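Local coordinates for appr-1-p processing domain protein (Thermus aquaticus Y51MC23, PDB 5M3E) that belongs to the macro domain family and holds a molecule of adenosine-5-diphosphoribose in a cleft of its mixed alpha/beta fold, at residues 31-36 and 89-94. Residues are numbered along the deposited sequence; the frame is centred on the assembly and turned at random.
Sequences VNTVGV and TKKHWR. With APR (adenosine-5-diphosphoribose), chain B.
Val-31 to Val-34 run beside Thr-89 to His-92 in matching order: Val-31 O accepts from Thr-89 N at 3.0 Å and more weakly from Lys-90 N, and Thr-33 N gives a nearly straight bond (162°) to Lys-91 O. A threonine suits position 33 because a chi1 of 54° brings its OG1 to that same Lys-91 O for a second, weak bond.

Asparagine suits position 32 by carrying an acceptor and a donor on one short side chain. OD1 accepts from Val-34 N on an in-plane lone pair, forming an Asx turn, while Asn-32 ND2 donates to Val-36 O and, almost straight, to O3D of adenosine-5-diphosphoribose (2.9 Å). Three hydrogen bonds therefore hold the amide's orientation, although Val-36 O lies well out of its plane. From the other segment, the short hydroxyl arm of Thr-89 donates through OG1 to O2B of the ligand diphosphate at 2.7 Å. Lys-90 is long enough to pass the ligand, its CD 3.9 Å from C4D, and bond through NZ to Trp-93 O and Asn-130 O.

Farther out, the two branches of Val-34 meet two rings: CG2 reaches the edge of Trp-93 at CD1 (3.5 Å), and CG1 touches His-92 CD2.

Both loops leave neighbouring parallel strands, 26-31 and 83-88, and lead into helices 40-48 and 99-115; together they form part of the ligand cleft at the C-terminal ends of these strands.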
ATOM      1  N   VAL A  31      -0.725   5.863  -2.931  1.00 33.86           N
ATOM      2  CA  VAL A  31      -0.274   6.862  -3.880  1.00 34.03           C
ATOM      3  C   VAL A  31      -1.319   7.220  -4.918  1.00 33.87           C
ATOM      4  O   VAL A  31      -2.290   6.497  -5.116  1.00 33.67           O
ATOM      5  CB  VAL A  31       1.047   6.436  -4.595  1.00 34.48           C
ATOM      6  CG1 VAL A  31       2.143   6.208  -3.579  1.00 34.67           C
ATOM      7  CG2 VAL A  31       0.873   5.199  -5.479  1.00 35.20           C
ATOM      8  N   ASN A  32      -1.066   8.342  -5.582  1.00 33.16           N
ATOM      9  CA  ASN A  32      -1.761   8.717  -6.801  1.00 34.62           C
ATOM     10  C   ASN A  32      -0.881   8.431  -8.030  1.00 35.65           C
ATOM     11  O   ASN A  32       0.269   8.012  -7.906  1.00 35.26           O
ATOM     12  CB  ASN A  32      -2.213  10.182  -6.750  1.00 34.93           C
ATOM     13  CG  ASN A  32      -1.052  11.147  -6.662  1.00 34.13           C
ATOM     14  OD1 ASN A  32      -0.284  11.283  -7.613  1.00 32.75           O
ATOM     15  ND2 ASN A  32      -0.893  11.797  -5.481  1.00 32.88           N
ATOM     16  N   THR A  33      -1.443   8.621  -9.214  1.00 37.26           N
ATOM     17  CA  THR A  33      -0.739   8.296 -10.474  1.00 40.45           C
ATOM     18  C   THR A  33      -0.067   9.508 -11.133  1.00 41.91           C
ATOM     19  O   THR A  33       0.539   9.360 -12.187  1.00 44.33           O
ATOM     20  CB  THR A  33      -1.668   7.622 -11.507  1.00 40.09           C
ATOM     21  OG1 THR A  33      -2.813   8.451 -11.701  1.00 40.11           O
ATOM     22  CG2 THR A  33      -2.112   6.209 -11.039  1.00 39.20           C
ATOM     23  N   VAL A  34      -0.120  10.671 -10.488  1.00 42.49           N
ATOM     24  CA  VAL A  34       0.453  11.904 -11.065  1.00 44.80           C
ATOM     25  C   VAL A  34       1.846  12.337 -10.535  1.00 43.93           C
ATOM     26  O   VAL A  34       2.375  13.361 -10.970  1.00 46.14           O
ATOM     27  CB  VAL A  34      -0.602  13.054 -11.097  1.00 46.88           C
ATOM     28  CG1 VAL A  34      -1.757  12.693 -12.069  1.00 49.29           C
ATOM     29  CG2 VAL A  34      -1.175  13.360  -9.729  1.00 45.22           C
ATOM     30  N   GLY A  35       2.479  11.539  -9.668  1.00 41.97           N
ATOM     31  CA  GLY A  35       3.888  11.772  -9.293  1.00 40.93           C
ATOM     32  C   GLY A  35       4.189  12.749  -8.158  1.00 39.29           C
ATOM     33  O   GLY A  35       5.316  13.230  -8.029  1.00 42.11           O
ATOM     34  N   VAL A  36       3.203  13.022  -7.325  1.00 37.88           N
ATOM     35  CA  VAL A  36       3.407  13.783  -6.107  1.00 37.36           C
ATOM     36  C   VAL A  36       2.890  12.957  -4.922  1.00 37.18           C
ATOM     37  O   VAL A  36       1.905  12.197  -5.026  1.00 36.23           O
ATOM     38  CB  VAL A  36       2.734  15.185  -6.141  1.00 38.06           C
ATOM     39  CG1 VAL A  36       3.242  16.015  -7.317  1.00 39.76           C
ATOM     40  CG2 VAL A  36       1.218  15.114  -6.196  1.00 37.44           C
ATOM     41  N   THR A  89      -4.326   4.301  -4.886  1.00 33.83           N
ATOM     42  CA  THR A  89      -5.687   4.572  -4.445  1.00 33.70           C
ATOM     43  C   THR A  89      -6.320   5.810  -5.091  1.00 34.69           C
ATOM     44  O   THR A  89      -7.488   6.101  -4.836  1.00 35.52           O
ATOM     45  CB  THR A  89      -5.745   4.736  -2.935  1.00 31.59           C
ATOM     46  OG1 THR A  89      -5.151   5.967  -2.590  1.00 31.60           O
ATOM     47  CG2 THR A  89      -4.995   3.593  -2.249  1.00 30.82           C
ATOM     48  N   LYS A  90      -5.559   6.535  -5.912  1.00 35.06           N
ATOM     49  CA  LYS A  90      -6.099   7.633  -6.713  1.00 36.25           C
ATOM     50  C   LYS A  90      -5.484   7.661  -8.092  1.00 36.22           C
ATOM     51  O   LYS A  90      -4.384   7.160  -8.285  1.00 35.15           O
ATOM     52  CB  LYS A  90      -5.836   8.977  -6.034  1.00 37.07           C
ATOM     53  CG  LYS A  90      -6.790   9.287  -4.905  1.00 37.22           C
ATOM     54  CD  LYS A  90      -6.605  10.704  -4.416  1.00 38.29           C
ATOM     55  CE  LYS A  90      -7.625  11.032  -3.331  1.00 39.64           C
ATOM     56  NZ  LYS A  90      -7.752  12.510  -3.177  1.00 40.57           N
ATOM     57  N   LYS A  91      -6.198   8.247  -9.048  1.00 37.96           N
ATOM     58  CA  LYS A  91      -5.548   8.716 -10.274  1.00 40.20           C
ATOM     59  C   LYS A  91      -4.998  10.147 -10.047  1.00 39.32           C
ATOM     60  O   LYS A  91      -3.927  10.293  -9.508  1.00 36.86           O
ATOM     61  CB  LYS A  91      -6.491   8.609 -11.454  1.00 43.47           C
ATOM     62  CG  LYS A  91      -6.882   7.177 -11.762  1.00 45.04           C
ATOM     63  CD  LYS A  91      -7.565   7.153 -13.110  1.00 48.76           C
ATOM     64  CE  LYS A  91      -8.259   5.840 -13.387  1.00 49.79           C
ATOM     65  NZ  LYS A  91      -8.959   5.961 -14.696  1.00 52.85           N
ATOM     66  N   HIS A  92      -5.729  11.197 -10.409  1.00 41.39           N
ATOM     67  CA  HIS A  92      -5.351  12.559 -10.025  1.00 41.58           C
ATOM     68  C   HIS A  92      -5.675  12.780  -8.529  1.00 39.92           C
ATOM     69  O   HIS A  92      -6.707  12.316  -8.026  1.00 39.07           O
ATOM     70  CB  HIS A  92      -6.101  13.567 -10.893  1.00 44.89           C
ATOM     71  CG  HIS A  92      -5.375  14.861 -11.084  1.00 46.29           C
ATOM     72  ND1 HIS A  92      -5.449  15.899 -10.182  1.00 46.65           N
ATOM     73  CD2 HIS A  92      -4.561  15.288 -12.080  1.00 47.61           C
ATOM     74  CE1 HIS A  92      -4.708  16.909 -10.607  1.00 47.17           C
ATOM     75  NE2 HIS A  92      -4.162  16.564 -11.760  1.00 47.37           N
ATOM     76  N   TRP A  93      -4.787  13.481  -7.830  1.00 38.28           N
ATOM     77  CA  TRP A  93      -4.976  13.865  -6.418  1.00 37.98           C
ATOM     78  C   TRP A  93      -6.232  14.728  -6.131  1.00 40.59           C
ATOM     79  O   TRP A  93      -6.703  14.791  -5.002  1.00 39.70           O
ATOM     80  CB  TRP A  93      -3.716  14.583  -5.891  1.00 37.22           C
ATOM     81  CG  TRP A  93      -3.324  15.812  -6.694  1.00 37.49           C
ATOM     82  CD1 TRP A  93      -2.347  15.880  -7.636  1.00 37.60           C
ATOM     83  CD2 TRP A  93      -3.914  17.121  -6.631  1.00 38.09           C
ATOM     84  NE1 TRP A  93      -2.287  17.143  -8.170  1.00 39.01           N
ATOM     85  CE2 TRP A  93      -3.239  17.925  -7.569  1.00 39.65           C
ATOM     86  CE3 TRP A  93      -4.949  17.695  -5.871  1.00 38.74           C
ATOM     87  CZ2 TRP A  93      -3.570  19.276  -7.772  1.00 40.96           C
ATOM     88  CZ3 TRP A  93      -5.289  19.021  -6.084  1.00 39.93           C
ATOM     89  CH2 TRP A  93      -4.599  19.801  -7.018  1.00 41.12           C
ATOM     90  N   ARG A  94      -6.749  15.387  -7.165  1.00 44.33           N
ATOM     91  CA  ARG A  94      -7.904  16.286  -7.088  1.00 49.58           C
ATOM     92  C   ARG A  94      -9.208  15.504  -6.928  1.00 49.47           C
ATOM     93  O   ARG A  94     -10.206  16.021  -6.414  1.00 49.48           O
ATOM     94  CB  ARG A  94      -7.984  17.110  -8.384  1.00 54.85           C
ATOM     95  CG  ARG A  94      -8.960  18.278  -8.401  1.00 60.91           C
ATOM     96  CD  ARG A  94      -9.152  18.817  -9.823  1.00 65.40           C
ATOM     97  NE  ARG A  94      -7.884  19.019 -10.540  1.00 64.91           N
ATOM     98  CZ  ARG A  94      -7.059  20.048 -10.361  1.00 66.59           C
ATOM     99  NH1 ARG A  94      -7.330  21.003  -9.474  1.00 67.38           N
ATOM    100  NH2 ARG A  94      -5.936  20.127 -11.073  1.00 67.75           N
TER
HETATM  101  N1  APR B 201       0.021   4.986  10.233  1.00 44.62           N
HETATM  102  C2  APR B 201      -1.199   4.426  10.067  1.00 44.98           C
HETATM  103  N3  APR B 201      -2.241   5.085   9.522  1.00 44.67           N
HETATM  104  C4  APR B 201      -2.107   6.371   9.115  1.00 43.84           C
HETATM  105  C5  APR B 201      -0.808   7.062   9.257  1.00 44.38           C
HETATM  106  C6  APR B 201       0.283   6.260   9.861  1.00 44.69           C
HETATM  107  N6  APR B 201       1.513   6.778  10.046  1.00 47.09           N
HETATM  108  N7  APR B 201      -0.966   8.314   8.769  1.00 42.52           N
HETATM  109  C8  APR B 201      -2.257   8.412   8.343  1.00 44.57           C
HETATM  110  N9  APR B 201      -2.931   7.248   8.566  1.00 43.76           N
HETATM  111  C1' APR B 201      -4.330   6.899   8.239  1.00 43.29           C
HETATM  112  C2' APR B 201      -5.326   8.038   8.356  1.00 42.14           C
HETATM  113  O2' APR B 201      -6.483   7.548   9.032  1.00 47.31           O
HETATM  114  C3' APR B 201      -5.703   8.383   6.942  1.00 42.41           C
HETATM  115  O3' APR B 201      -7.065   8.848   6.845  1.00 42.46           O
HETATM  116  O4' APR B 201      -4.334   6.470   6.872  1.00 41.30           O
HETATM  117  C4' APR B 201      -5.450   7.057   6.213  1.00 40.76           C
HETATM  118  C5' APR B 201      -5.174   7.144   4.717  1.00 38.18           C
HETATM  119  O5' APR B 201      -4.221   8.176   4.420  1.00 37.46           O
HETATM  120  PA  APR B 201      -4.335   8.989   3.035  1.00 34.55           P
HETATM  121  O1A APR B 201      -2.953   9.514   2.765  1.00 36.29           O
HETATM  122  O2A APR B 201      -5.510   9.922   3.109  1.00 32.96           O
HETATM  123  O3A APR B 201      -4.605   7.805   1.943  1.00 33.60           O
HETATM  124  PB  APR B 201      -5.773   7.767   0.820  1.00 33.73           P
HETATM  125  O1B APR B 201      -7.102   8.087   1.451  1.00 31.87           O
HETATM  126  O2B APR B 201      -5.642   6.473   0.013  1.00 34.99           O
HETATM  127  O5D APR B 201      -5.435   8.966  -0.198  1.00 35.21           O
HETATM  128  C5D APR B 201      -4.482   8.894  -1.267  1.00 33.61           C
HETATM  129  O4D APR B 201      -3.431  10.888  -0.364  1.00 34.31           O
HETATM  130  O1D APR B 201      -1.626   9.843   0.657  1.00 34.43           O
HETATM  131  C1D APR B 201      -2.010  10.774  -0.361  1.00 33.99           C
HETATM  132  O2D APR B 201      -0.480  11.013  -2.242  1.00 33.16           O
HETATM  133  C2D APR B 201      -1.583  10.256  -1.731  1.00 34.27           C
HETATM  134  O3D APR B 201      -2.873  11.470  -3.422  1.00 34.09           O
HETATM  135  C3D APR B 201      -2.832  10.302  -2.592  1.00 33.75           C
HETATM  136  C4D APR B 201      -3.958  10.305  -1.566  1.00 34.28           C